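Local coordinates for phosphatase (Mycoplasma pneumoniae M129, PDB 1T71), which binds two Fe(III) ions and probably acts as a YmdB-like metallophosphoesterase, a putative phosphatase or cyclic-nucleotide phosphodiesterase of the calcineurin clan, at residues A[6-11]-A[33-38]; A[117-122]-A[145-150]; A[136-141]-A[165-170]; A[199-204]-A[244-249]. All coordinates share one frame; numbering follows the deposited sequence.

Interaction 1 (A[6-11]-A[33-38]); sequences KFIFLG and YQADLV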
loop_
_atom_site.group_PDB
_atom_site.type_symbol
_atom_site.label_atom_id
_atom_site.label_comp_id
_atom_site.label_asym_id
_atom_site.label_seq_id
_atom_site.Cartn_x
_atom_site.Cartn_y
_atom_site.Cartn_z
ATOM N N LYS A 6 0.275 -17.466 -5.948
ATOM C CA LYS A 6 1.253 -16.448 -6.277
ATOM C C LYS A 6 0.607 -15.073 -6.260
ATOM O O LYS A 6 -0.381 -14.835 -6.958
ATOM C CB LYS A 6 1.857 -16.760 -7.645
ATOM C CG LYS A 6 2.681 -18.028 -7.622
ATOM C CD LYS A 6 3.028 -18.552 -8.999
ATOM C CE LYS A 6 3.751 -19.885 -8.872
ATOM N NZ LYS A 6 3.767 -20.648 -10.148
ATOM N N PHE A 7 1.159 -14.177 -5.443
ATOM C CA PHE A 7 0.624 -12.823 -5.315
ATOM C C PHE A 7 1.580 -11.739 -5.773
ATOM O O PHE A 7 2.788 -11.951 -5.876
ATOM C CB PHE A 7 0.288 -12.479 -3.860
ATOM C CG PHE A 7 -0.632 -13.441 -3.176
ATOM C CD1 PHE A 7 -0.163 -14.669 -2.722
ATOM C CD2 PHE A 7 -1.947 -13.079 -2.903
ATOM C CE1 PHE A 7 -0.987 -15.522 -1.993
ATOM C CE2 PHE A 7 -2.781 -13.921 -2.177
ATOM C CZ PHE A 7 -2.300 -15.150 -1.717
ATOM N N ILE A 8 1.014 -10.560 -6.010
ATOM C CA ILE A 8 1.769 -9.368 -6.380
ATOM C C ILE A 8 1.146 -8.236 -5.570
ATOM O O ILE A 8 -0.055 -7.982 -5.681
ATOM C CB ILE A 8 1.643 -9.020 -7.882
ATOM C CG1 ILE A 8 2.572 -9.909 -8.709
ATOM C CG2 ILE A 8 1.995 -7.542 -8.103
ATOM C CD1 ILE A 8 2.507 -9.631 -10.213
ATOM N N PHE A 9 1.951 -7.580 -4.739
ATOM C CA PHE A 9 1.468 -6.469 -3.922
ATOM C C PHE A 9 2.206 -5.191 -4.328
ATOM O O PHE A 9 3.433 -5.132 -4.263
ATOM C CB PHE A 9 1.698 -6.760 -2.432
ATOM C CG PHE A 9 1.139 -5.705 -1.520
ATOM C CD1 PHE A 9 1.754 -4.463 -1.409
ATOM C CD2 PHE A 9 -0.041 -5.931 -0.818
ATOM C CE1 PHE A 9 1.197 -3.453 -0.615
ATOM C CE2 PHE A 9 -0.605 -4.933 -0.025
ATOM C CZ PHE A 9 0.013 -3.691 0.075
ATOM N N LEU A 10 1.456 -4.175 -4.750
ATOM C CA LEU A 10 2.051 -2.908 -5.176
ATOM C C LEU A 10 1.811 -1.808 -4.145
ATOM O O LEU A 10 0.728 -1.725 -3.554
ATOM C CB LEU A 10 1.472 -2.476 -6.530
ATOM C CG LEU A 10 1.559 -3.486 -7.684
ATOM C CD1 LEU A 10 1.202 -2.795 -8.995
ATOM C CD2 LEU A 10 2.955 -4.064 -7.773
ATOM N N GLY A 11 2.821 -0.966 -3.945
ATOM C CA GLY A 11 2.727 0.115 -2.975
ATOM C C GLY A 11 1.886 1.301 -3.418
ATOM O O GLY A 11 1.451 1.377 -4.566
ATOM N N TYR A 33 5.335 -13.471 -13.406
ATOM C CA TYR A 33 5.315 -14.215 -12.149
ATOM C C TYR A 33 4.201 -15.249 -12.072
ATOM O O TYR A 33 4.093 -15.972 -11.078
ATOM C CB TYR A 33 5.174 -13.257 -10.958
ATOM C CG TYR A 33 6.371 -12.372 -10.718
ATOM C CD1 TYR A 33 6.353 -11.020 -11.070
ATOM C CD2 TYR A 33 7.527 -12.885 -10.137
ATOM C CE1 TYR A 33 7.460 -10.204 -10.845
ATOM C CE2 TYR A 33 8.637 -12.080 -9.910
ATOM C CZ TYR A 33 8.597 -10.748 -10.265
ATOM O OH TYR A 33 9.704 -9.969 -10.051
ATOM N N GLN A 34 3.382 -15.328 -13.119
ATOM C CA GLN A 34 2.261 -16.256 -13.130
ATOM C C GLN A 34 1.425 -15.952 -11.904
ATOM O O GLN A 34 0.926 -16.856 -11.241
ATOM C CB GLN A 34 2.741 -17.707 -13.072
ATOM C CG GLN A 34 3.189 -18.281 -14.406
ATOM C CD GLN A 34 2.118 -18.163 -15.485
ATOM O OE1 GLN A 34 1.960 -17.112 -16.115
ATOM N NE2 GLN A 34 1.366 -19.240 -15.692
ATOM N N ALA A 35 1.283 -14.667 -11.601
ATOM C CA ALA A 35 0.519 -14.241 -10.440
ATOM C C ALA A 35 -0.931 -14.656 -10.560
ATOM O O ALA A 35 -1.491 -14.683 -11.655
ATOM C CB ALA A 35 0.611 -12.729 -10.277
ATOM N N ASP A 36 -1.533 -14.983 -9.424
ATOM C CA ASP A 36 -2.930 -15.382 -9.371
ATOM C C ASP A 36 -3.766 -14.196 -8.913
ATOM O O ASP A 36 -4.915 -14.040 -9.323
ATOM C CB ASP A 36 -3.119 -16.526 -8.370
ATOM C CG ASP A 36 -2.428 -17.803 -8.802
ATOM O OD1 ASP A 36 -2.787 -18.343 -9.874
ATOM O OD2 ASP A 36 -1.527 -18.265 -8.071
ATOM N N LEU A 37 -3.173 -13.357 -8.067
ATOM C CA LEU A 37 -3.873 -12.209 -7.510
ATOM C C LEU A 37 -3.002 -10.960 -7.418
ATOM O O LEU A 37 -1.792 -11.048 -7.198
ATOM C CB LEU A 37 -4.388 -12.572 -6.119
ATOM C CG LEU A 37 -5.416 -13.703 -6.060
ATOM C CD1 LEU A 37 -5.553 -14.206 -4.635
ATOM C CD2 LEU A 37 -6.749 -13.205 -6.598
ATOM N N VAL A 38 -3.632 -9.799 -7.577
ATOM C CA VAL A 38 -2.942 -8.518 -7.511
ATOM C C VAL A 38 -3.613 -7.634 -6.459
ATOM O O VAL A 38 -4.820 -7.393 -6.509
ATOM C CB VAL A 38 -2.974 -7.783 -8.879
ATOM C CG1 VAL A 38 -2.322 -6.402 -8.755
ATOM C CG2 VAL A 38 -2.260 -8.612 -9.931
#
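With chi1 at -66°, Asp36 holds CG anti to its own carbonyl carbon and beside its backbone N, which carries the carboxylate round to the first backbone N-H of strand 6-10. The contact joins the two ends of a beta-alpha-beta crossover: strand 6-10 and strand 37-41 pair in parallel after an intervening helical connection. Lys6 N donates to Asp36 OD2 at 2.9 Å, almost straight at 176° and into the anti lone pair of that oxygen. The carbonyl answers in the other direction, since Asp36 N reaches Lys6 O at 2.7 Å, with Leu37 N adding a weak bond to the same oxygen. Farther along, Ile8 N binds Leu37 O at 3.1 Å, nearly along the C=O axis. Phe7 and Leu37 point the same way on one face of the sheet, CE2 of Phe7 lying 3.7 Å from CD1 of Leu37; on that side Phe7 also stacks on Phe248. Gln34 ends the helix in a Schellman motif, and Ala35 then sets its methyl against Ile8. On this opposite face the extended branch of Ile8 (chi2 180°) sets its CD1 3.6 Å from Ala35 CB and 4.2 Å from Tyr33 CD1.

Interaction 2 (A[117-122]-A[145-150]); sequences KIRITN and ILKRDC
Arg119 lays the start of its extended chain over Cys150, with CD 3.9 Å from SG and CB 3.9 Å from Cys150 CB. This is the surface end of a beta-alpha-beta crossover, in which strand 117-124 leads through helix 137-145 and a turn into strand 152-158, parallel to the first. Arg148 leaves the helical conformation with positive phi, and the chain then continues through Asp149 to Cys150, whose CA sits 3.7 Å from Lys117 O. The thiol of Cys150 takes the crowded position between backbone N and carbonyl carbon (chi1 53°), turned toward the arginine. Beyond CD, the Arg119 guanidinium meets Lys147 tip to tip, with Lys147 NZ coming over one of its faces; these are two positive donors with no bond between them, so the modelled ends are best read with caution. The Asp149 carboxylate lies near Arg119, beyond a salt bridge. Asp149 has CG anti to the backbone N (chi1 -177°), and its side chain crosses that of Lys117 at about a right angle. A bend at chi4 (-58°) then turns Lys117 NZ, as modelled and with Asp149 poorly ordered, into a salt bridge at 2.6 Å, on the syn lone pair of Asp149 OD2.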
loop_
_atom_site.group_PDB
_atom_site.type_symbol
_atom_site.label_atom_id
_atom_site.label_comp_id
_atom_site.label_asym_id
_atom_site.label_seq_id
_atom_site.Cartn_x
_atom_site.Cartn_y
_atom_site.Cartn_z
ATOM N N LYS A 117 -8.749 -20.023 2.609
ATOM C CA LYS A 117 -9.502 -18.909 3.166
ATOM C C LYS A 117 -8.457 -17.813 3.369
ATOM O O LYS A 117 -7.590 -17.920 4.244
ATOM C CB LYS A 117 -10.118 -19.309 4.506
ATOM C CG LYS A 117 -11.433 -18.622 4.825
ATOM C CD LYS A 117 -11.991 -19.110 6.154
ATOM C CE LYS A 117 -13.435 -18.656 6.353
ATOM N NZ LYS A 117 -13.588 -17.173 6.307
ATOM N N ILE A 118 -8.534 -16.769 2.551
ATOM C CA ILE A 118 -7.573 -15.676 2.616
ATOM C C ILE A 118 -8.124 -14.402 3.244
ATOM O O ILE A 118 -9.218 -13.947 2.907
ATOM C CB ILE A 118 -7.047 -15.344 1.210
ATOM C CG1 ILE A 118 -6.481 -16.614 0.563
ATOM C CG2 ILE A 118 -5.979 -14.255 1.293
ATOM C CD1 ILE A 118 -6.006 -16.423 -0.868
ATOM N N ARG A 119 -7.348 -13.825 4.155
ATOM C CA ARG A 119 -7.749 -12.603 4.831
ATOM C C ARG A 119 -6.816 -11.441 4.488
ATOM O O ARG A 119 -5.598 -11.612 4.413
ATOM C CB ARG A 119 -7.749 -12.834 6.338
ATOM C CG ARG A 119 -8.611 -11.872 7.113
ATOM C CD ARG A 119 -8.687 -12.251 8.585
ATOM N NE ARG A 119 -9.743 -11.500 9.251
ATOM C CZ ARG A 119 -10.995 -11.923 9.386
ATOM N NH1 ARG A 119 -11.358 -13.104 8.912
ATOM N NH2 ARG A 119 -11.889 -11.148 9.983
ATOM N N ILE A 120 -7.393 -10.267 4.245
ATOM C CA ILE A 120 -6.599 -9.079 3.949
ATOM C C ILE A 120 -6.983 -8.021 4.968
ATOM O O ILE A 120 -8.159 -7.658 5.087
ATOM C CB ILE A 120 -6.865 -8.518 2.530
ATOM C CG1 ILE A 120 -6.447 -9.534 1.466
ATOM C CG2 ILE A 120 -6.075 -7.220 2.335
ATOM C CD1 ILE A 120 -6.709 -9.066 0.034
ATOM N N THR A 121 -5.989 -7.539 5.708
ATOM C CA THR A 121 -6.200 -6.538 6.746
ATOM C C THR A 121 -5.312 -5.313 6.527
ATOM O O THR A 121 -4.147 -5.431 6.138
ATOM C CB THR A 121 -5.907 -7.138 8.137
ATOM O OG1 THR A 121 -6.756 -8.272 8.346
ATOM C CG2 THR A 121 -6.164 -6.115 9.239
ATOM N N ASN A 122 -5.880 -4.141 6.793
ATOM C CA ASN A 122 -5.204 -2.855 6.635
ATOM C C ASN A 122 -5.253 -2.153 7.992
ATOM O O ASN A 122 -6.299 -2.111 8.635
ATOM C CB ASN A 122 -5.936 -2.037 5.550
ATOM C CG ASN A 122 -5.299 -0.666 5.283
ATOM O OD1 ASN A 122 -4.072 -0.495 5.351
ATOM N ND2 ASN A 122 -6.141 0.309 4.943
ATOM N N ILE A 145 -6.571 -11.916 15.221
ATOM C CA ILE A 145 -5.848 -13.177 15.065
ATOM C C ILE A 145 -6.460 -14.272 15.930
ATOM O O ILE A 145 -6.643 -15.407 15.480
ATOM C CB ILE A 145 -4.363 -13.045 15.475
ATOM C CG1 ILE A 145 -3.640 -12.048 14.566
ATOM C CG2 ILE A 145 -3.686 -14.418 15.421
ATOM C CD1 ILE A 145 -3.563 -12.461 13.127
ATOM N N LEU A 146 -6.769 -13.927 17.177
ATOM C CA LEU A 146 -7.342 -14.885 18.113
ATOM C C LEU A 146 -8.708 -15.391 17.660
ATOM O O LEU A 146 -9.233 -16.358 18.209
ATOM C CB LEU A 146 -7.428 -14.263 19.510
ATOM C CG LEU A 146 -6.065 -13.886 20.107
ATOM C CD1 LEU A 146 -6.246 -13.201 21.455
ATOM C CD2 LEU A 146 -5.215 -15.138 20.254
ATOM N N LYS A 147 -9.280 -14.733 16.657
ATOM C CA LYS A 147 -10.567 -15.145 16.107
ATOM C C LYS A 147 -10.328 -16.419 15.281
ATOM O O LYS A 147 -11.251 -17.185 15.005
ATOM C CB LYS A 147 -11.144 -14.019 15.245
ATOM C CG LYS A 147 -12.356 -14.397 14.420
ATOM C CD LYS A 147 -11.958 -15.098 13.134
ATOM C CE LYS A 147 -11.128 -14.197 12.236
ATOM N NZ LYS A 147 -11.874 -12.962 11.873
ATOM N N ARG A 148 -9.070 -16.629 14.899
ATOM C CA ARG A 148 -8.632 -17.807 14.150
ATOM C C ARG A 148 -9.453 -18.262 12.945
ATOM O O ARG A 148 -9.826 -19.435 12.857
ATOM C CB ARG A 148 -8.502 -18.996 15.104
ATOM C CG ARG A 148 -7.672 -18.733 16.342
ATOM C CD ARG A 148 -6.241 -18.360 15.997
ATOM N NE ARG A 148 -5.351 -18.598 17.131
ATOM C CZ ARG A 148 -5.110 -19.801 17.647
ATOM N NH1 ARG A 148 -5.690 -20.878 17.129
ATOM N NH2 ARG A 148 -4.296 -19.928 18.686
ATOM N N ASP A 149 -9.726 -17.368 12.003
ATOM C CA ASP A 149 -10.492 -17.785 10.833
ATOM C C ASP A 149 -9.832 -17.460 9.498
ATOM O O ASP A 149 -10.279 -16.557 8.780
ATOM C CB ASP A 149 -11.889 -17.169 10.838
ATOM C CG ASP A 149 -12.733 -17.647 9.672
ATOM O OD1 ASP A 149 -13.047 -18.858 9.625
ATOM O OD2 ASP A 149 -13.069 -16.818 8.795
ATOM N N CYS A 150 -8.774 -18.192 9.168
ATOM C CA CYS A 150 -8.079 -17.995 7.903
ATOM C C CYS A 150 -6.793 -18.800 7.814
ATOM O O CYS A 150 -6.121 -19.038 8.818
ATOM C CB CYS A 150 -7.776 -16.507 7.669
ATOM S SG CYS A 150 -6.902 -15.680 9.017
#

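Interaction 3 (A[136-141]-A[165-170]); sequences NPFKVL and KNAFCM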
loop_
_atom_site.group_PDB
_atom_site.type_symbol
_atom_site.label_atom_id
_atom_site.label_comp_id
_atom_site.label_asym_id
_atom_site.label_seq_id
_atom_site.Cartn_x
_atom_site.Cartn_y
_atom_site.Cartn_z
ATOM N N ASN A 136 -5.318 1.071 19.101
ATOM C CA ASN A 136 -4.004 0.432 18.980
ATOM C C ASN A 136 -3.953 -0.694 17.937
ATOM O O ASN A 136 -4.688 -1.672 18.042
ATOM C CB ASN A 136 -3.567 -0.115 20.339
ATOM C CG ASN A 136 -2.082 -0.419 20.388
ATOM O OD1 ASN A 136 -1.288 0.384 20.885
ATOM N ND2 ASN A 136 -1.695 -1.567 19.851
ATOM N N PRO A 137 -3.054 -0.577 16.937
ATOM C CA PRO A 137 -2.878 -1.559 15.858
ATOM C C PRO A 137 -2.484 -2.935 16.392
ATOM O O PRO A 137 -2.992 -3.961 15.938
ATOM C CB PRO A 137 -1.752 -0.962 15.008
ATOM C CG PRO A 137 -1.647 0.465 15.462
ATOM C CD PRO A 137 -1.967 0.411 16.909
ATOM N N PHE A 138 -1.556 -2.943 17.344
ATOM C CA PHE A 138 -1.077 -4.183 17.949
ATOM C C PHE A 138 -2.227 -4.932 18.613
ATOM O O PHE A 138 -2.442 -6.118 18.361
ATOM C CB PHE A 138 0.008 -3.879 18.991
ATOM C CG PHE A 138 1.306 -3.396 18.399
ATOM C CD1 PHE A 138 2.358 -4.281 18.182
ATOM C CD2 PHE A 138 1.469 -2.063 18.036
ATOM C CE1 PHE A 138 3.552 -3.845 17.609
ATOM C CE2 PHE A 138 2.664 -1.617 17.459
ATOM C CZ PHE A 138 3.707 -2.511 17.246
ATOM N N LYS A 139 -2.971 -4.234 19.462
ATOM C CA LYS A 139 -4.093 -4.855 20.152
ATOM C C LYS A 139 -5.180 -5.296 19.175
ATOM O O LYS A 139 -5.671 -6.418 19.255
ATOM C CB LYS A 139 -4.667 -3.891 21.195
ATOM C CG LYS A 139 -3.627 -3.458 22.216
ATOM C CD LYS A 139 -4.224 -2.667 23.361
ATOM C CE LYS A 139 -3.136 -2.293 24.352
ATOM N NZ LYS A 139 -3.671 -1.569 25.535
ATOM N N VAL A 140 -5.543 -4.421 18.243
ATOM C CA VAL A 140 -6.579 -4.751 17.263
ATOM C C VAL A 140 -6.272 -6.005 16.454
ATOM O O VAL A 140 -7.118 -6.886 16.329
ATOM C CB VAL A 140 -6.812 -3.586 16.269
ATOM C CG1 VAL A 140 -7.716 -4.047 15.121
ATOM C CG2 VAL A 140 -7.456 -2.413 16.994
ATOM N N LEU A 141 -5.068 -6.084 15.897
ATOM C CA LEU A 141 -4.699 -7.233 15.083
ATOM C C LEU A 141 -4.606 -8.503 15.918
ATOM O O LEU A 141 -4.941 -9.584 15.442
ATOM C CB LEU A 141 -3.377 -6.964 14.354
ATOM C CG LEU A 141 -2.952 -7.941 13.248
ATOM C CD1 LEU A 141 -2.246 -9.120 13.847
ATOM C CD2 LEU A 141 -4.159 -8.400 12.441
ATOM N N LYS A 165 7.310 -0.129 12.709
ATOM C CA LYS A 165 7.170 -1.163 11.689
ATOM C C LYS A 165 7.838 -2.473 12.112
ATOM O O LYS A 165 7.240 -3.544 12.037
ATOM C CB LYS A 165 7.787 -0.684 10.365
ATOM C CG LYS A 165 6.830 -0.715 9.177
ATOM C CD LYS A 165 6.009 0.556 9.072
ATOM C CE LYS A 165 6.807 1.683 8.427
ATOM N NZ LYS A 165 6.905 1.556 6.941
ATOM N N ASN A 166 9.087 -2.385 12.552
ATOM C CA ASN A 166 9.810 -3.569 12.960
ATOM C C ASN A 166 9.320 -4.146 14.287
ATOM O O ASN A 166 9.424 -5.350 14.517
ATOM C CB ASN A 166 11.305 -3.259 12.983
ATOM C CG ASN A 166 11.894 -3.209 11.580
ATOM O OD1 ASN A 166 12.251 -4.243 11.012
ATOM N ND2 ASN A 166 11.966 -2.013 11.003
ATOM N N ALA A 167 8.778 -3.300 15.156
ATOM C CA ALA A 167 8.252 -3.792 16.420
ATOM C C ALA A 167 7.022 -4.634 16.075
ATOM O O ALA A 167 6.768 -5.671 16.685
ATOM C CB ALA A 167 7.857 -2.634 17.322
ATOM N N PHE A 168 6.277 -4.178 15.073
ATOM C CA PHE A 168 5.073 -4.867 14.623
ATOM C C PHE A 168 5.495 -6.212 14.032
ATOM O O PHE A 168 4.859 -7.235 14.272
ATOM C CB PHE A 168 4.353 -4.003 13.574
ATOM C CG PHE A 168 2.951 -4.457 13.252
ATOM C CD1 PHE A 168 2.705 -5.321 12.184
ATOM C CD2 PHE A 168 1.874 -4.004 14.001
ATOM C CE1 PHE A 168 1.403 -5.719 11.865
ATOM C CE2 PHE A 168 0.567 -4.397 13.691
ATOM C CZ PHE A 168 0.334 -5.254 12.620
ATOM N N CYS A 169 6.587 -6.201 13.273
ATOM C CA CYS A 169 7.117 -7.410 12.657
ATOM C C CYS A 169 7.495 -8.425 13.732
ATOM O O CYS A 169 7.195 -9.613 13.627
ATOM C CB CYS A 169 8.360 -7.073 11.825
ATOM S SG CYS A 169 9.233 -8.524 11.143
ATOM N N MET A 170 8.157 -7.938 14.770
ATOM C CA MET A 170 8.603 -8.795 15.853
ATOM C C MET A 170 7.437 -9.384 16.638
ATOM O O MET A 170 7.507 -10.519 17.120
ATOM C CB MET A 170 9.522 -8.007 16.785
ATOM C CG MET A 170 10.719 -8.805 17.243
ATOM S SD MET A 170 12.054 -8.894 16.033
ATOM C CE MET A 170 11.305 -9.741 14.649
#
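Phe138 offers one face of its ring to Phe168, whose CD2 stands 3.9 Å above the plane and over the ring centre; at the edge of the same Phe138 ring, near its plane, lies the backbone O of Ala167. The pair is T-shaped, the edge of Phe168 directed at the face of Phe138, with centroids 5.3 Å apart and planes inclined at 65°. Pro137 O sits near the plane of the Phe168 ring, at its edge, 4.2 Å from CE2.

Two first torsions produce this fit. Phe138 has CG anti to its carbonyl carbon, beside its backbone N, so its ring swings out from helix 137-145 until CE1 comes within 3.5 Å of Phe168 CA, tight against the backbone of the second helix. Phe168 has CG anti to its own N (chi1 -167°), which sends its ring back between the helices to meet Pro137 CB and Leu141 CG; the latter is 4.3 Å from Phe168 CZ. Ala167 CB touches Phe138 CZ at 4.2 Å. The side chains that meet are all apolar, and the two backbone oxygens lie at ring edges.

The short helical segments run nearly alongside one another, their directions 28° apart and their axes 11.3 Å apart. Phe168 also stacks on Phe157 and touches Leu123, while Leu141 meets Leu123 too, which ties both helices to the neighbouring sheet. Pro137 and His158, an iron ligand, have side chains about 9 Å apart. Helices 137-145 and 162-172, side by side over that sheet, are typical of an outer helical layer in the alpha-beta-beta-alpha sandwich of calcineurin-clan metallophosphoesterases.

Interaction 4 (A[199-204]-A[244-249]); sequences AYITDV and NGVFFE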
loop_
_atom_site.group_PDB
_atom_site.type_symbol
_atom_site.label_atom_id
_atom_site.label_comp_id
_atom_site.label_asym_id
_atom_site.label_seq_id
_atom_site.Cartn_x
_atom_site.Cartn_y
_atom_site.Cartn_z
ATOM N N ALA A 199 6.409 -13.241 5.251
ATOM C CA ALA A 199 7.088 -12.330 4.347
ATOM C C ALA A 199 7.037 -10.972 5.044
ATOM O O ALA A 199 6.007 -10.600 5.610
ATOM C CB ALA A 199 6.370 -12.271 3.010
ATOM N N TYR A 200 8.151 -10.246 5.031
ATOM C CA TYR A 200 8.208 -8.927 5.660
ATOM C C TYR A 200 9.024 -7.933 4.850
ATOM O O TYR A 200 9.966 -8.310 4.155
ATOM C CB TYR A 200 8.846 -9.002 7.052
ATOM C CG TYR A 200 9.083 -7.628 7.666
ATOM C CD1 TYR A 200 8.024 -6.879 8.177
ATOM C CD2 TYR A 200 10.358 -7.057 7.689
ATOM C CE1 TYR A 200 8.220 -5.604 8.694
ATOM C CE2 TYR A 200 10.569 -5.768 8.206
ATOM C CZ TYR A 200 9.491 -5.048 8.705
ATOM O OH TYR A 200 9.667 -3.769 9.197
ATOM N N ILE A 201 8.652 -6.660 4.957
ATOM C CA ILE A 201 9.368 -5.569 4.310
ATOM C C ILE A 201 8.933 -4.289 5.024
ATOM O O ILE A 201 7.738 -4.051 5.225
ATOM C CB ILE A 201 9.081 -5.490 2.779
ATOM C CG1 ILE A 201 10.021 -4.465 2.140
ATOM C CG2 ILE A 201 7.633 -5.129 2.520
ATOM C CD1 ILE A 201 9.896 -4.362 0.620
ATOM N N THR A 202 9.904 -3.479 5.434
ATOM C CA THR A 202 9.602 -2.247 6.154
ATOM C C THR A 202 8.694 -1.328 5.345
ATOM O O THR A 202 7.762 -0.746 5.895
ATOM C CB THR A 202 10.897 -1.514 6.562
ATOM O OG1 THR A 202 11.620 -2.336 7.486
ATOM C CG2 THR A 202 10.575 -0.183 7.244
ATOM N N ASP A 203 8.969 -1.197 4.049
ATOM C CA ASP A 203 8.127 -0.381 3.177
ATOM C C ASP A 203 8.193 -0.849 1.721
ATOM O O ASP A 203 9.273 -0.965 1.138
ATOM C CB ASP A 203 8.503 1.108 3.263
ATOM C CG ASP A 203 7.346 2.019 2.862
ATOM O OD1 ASP A 203 6.842 1.883 1.717
ATOM O OD2 ASP A 203 6.930 2.861 3.693
ATOM N N VAL A 204 7.028 -1.120 1.143
ATOM C CA VAL A 204 6.950 -1.573 -0.241
ATOM C C VAL A 204 7.362 -0.475 -1.220
ATOM O O VAL A 204 7.945 -0.740 -2.271
ATOM C CB VAL A 204 5.517 -2.022 -0.595
ATOM C CG1 VAL A 204 5.439 -2.416 -2.075
ATOM C CG2 VAL A 204 5.105 -3.180 0.293
ATOM N N ASN A 244 6.735 0.125 -7.589
ATOM C CA ASN A 244 7.384 -0.650 -6.544
ATOM C C ASN A 244 6.407 -1.638 -5.930
ATOM O O ASN A 244 5.269 -1.293 -5.604
ATOM C CB ASN A 244 7.925 0.287 -5.468
ATOM C CG ASN A 244 9.075 1.136 -5.968
ATOM O OD1 ASN A 244 10.219 0.683 -6.008
ATOM N ND2 ASN A 244 8.777 2.368 -6.369
ATOM N N GLY A 245 6.849 -2.879 -5.777
ATOM C CA GLY A 245 5.971 -3.880 -5.212
ATOM C C GLY A 245 6.705 -5.105 -4.727
ATOM O O GLY A 245 7.939 -5.152 -4.698
ATOM N N VAL A 246 5.928 -6.102 -4.334
ATOM C CA VAL A 246 6.478 -7.346 -3.846
ATOM C C VAL A 246 5.727 -8.538 -4.420
ATOM O O VAL A 246 4.489 -8.565 -4.423
ATOM C CB VAL A 246 6.380 -7.431 -2.314
ATOM C CG1 VAL A 246 6.785 -8.825 -1.842
ATOM C CG2 VAL A 246 7.258 -6.369 -1.678
ATOM N N PHE A 247 6.481 -9.505 -4.928
ATOM C CA PHE A 247 5.891 -10.734 -5.426
ATOM C C PHE A 247 6.156 -11.776 -4.351
ATOM O O PHE A 247 7.260 -11.836 -3.812
ATOM C CB PHE A 247 6.547 -11.200 -6.727
ATOM C CG PHE A 247 6.433 -12.687 -6.955
ATOM C CD1 PHE A 247 7.455 -13.546 -6.554
ATOM C CD2 PHE A 247 5.277 -13.234 -7.497
ATOM C CE1 PHE A 247 7.318 -14.939 -6.685
ATOM C CE2 PHE A 247 5.128 -14.620 -7.632
ATOM C CZ PHE A 247 6.150 -15.474 -7.223
ATOM N N PHE A 248 5.150 -12.573 -4.014
ATOM C CA PHE A 248 5.351 -13.627 -3.030
ATOM C C PHE A 248 4.406 -14.785 -3.283
ATOM O O PHE A 248 3.276 -14.585 -3.729
ATOM C CB PHE A 248 5.171 -13.115 -1.586
ATOM C CG PHE A 248 3.769 -12.688 -1.247
ATOM C CD1 PHE A 248 3.291 -11.441 -1.631
ATOM C CD2 PHE A 248 2.933 -13.528 -0.515
ATOM C CE1 PHE A 248 1.997 -11.028 -1.290
ATOM C CE2 PHE A 248 1.640 -13.132 -0.167
ATOM C CZ PHE A 248 1.170 -11.874 -0.557
ATOM N N GLU A 249 4.879 -16.000 -3.025
ATOM C CA GLU A 249 4.033 -17.172 -3.202
ATOM C C GLU A 249 4.032 -18.020 -1.937
ATOM O O GLU A 249 5.079 -18.324 -1.357
ATOM C CB GLU A 249 4.465 -17.999 -4.418
ATOM C CG GLU A 249 5.590 -18.973 -4.202
ATOM C CD GLU A 249 5.795 -19.864 -5.416
ATOM O OE1 GLU A 249 4.821 -20.525 -5.844
ATOM O OE2 GLU A 249 6.929 -19.901 -5.943
HETATM O O HOH W 1 9.451 -3.041 -3.361
#
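Val204 rests its CG1 3.5 Å from Gly245 CA, so that the methyl lies against the glycine backbone. Chi1 of 177° puts that methyl anti to the backbone N, while CG2 turns toward Val246 CG2 at 4.3 Å. The same Val246 methyl meets Ile201 tip to tip, 4.0 Å from CD1, because the isoleucine chain is fully extended (chi1 -172°, chi2 176°). The backbones are joined by one water, which donates to Val204 O at 3.0 Å and to Gly245 O at 2.9 Å and so satisfies two buried carbonyls. Asn244 CB packs 3.4 Å from Val204 O. Its amide is anchored elsewhere, ND2 giving a hydrogen bond to Met206 O and OD1 taking one from Arg264 NE. Farther out, Asp203 bonds Thr184 and Gly205, fixing the turn that delivers Val204, whose side chain is about 6 Å from that of the iron ligand Asp12. In the fold, strands 199-201 and 241-249 belong to different sheets that face each other across the core; Phe180 of strand 178-182 touches both Ile201 and Val246, while helix 162-172 covers the other side of strand 199-201 at Tyr200.

Along the chain interaction 1 closes first; interactions 2 and 3 then interleave, their segments alternating along the chain, and interaction 4 comes last. Interactions 1 and 4 share a sheet, with centres 10 Å apart: strands 6-10 and 241-249 are antiparallel neighbours, and Phe9 O probably accepts a hydrogen bond from Val246 N. Interactions 2 and 4 reach the second sheet. Interaction 3 lies about 17 Å from interaction 4 between centres, and its helix 162-172 probably hydrogen-bonds the 199-204 segment through Lys165 NZ and Thr202 O. Phe7 and Ile118 link interactions 1 and 2 across the sandwich. Together they span a two-sheet core whose strand ends and loops carry the ligands of two iron ions.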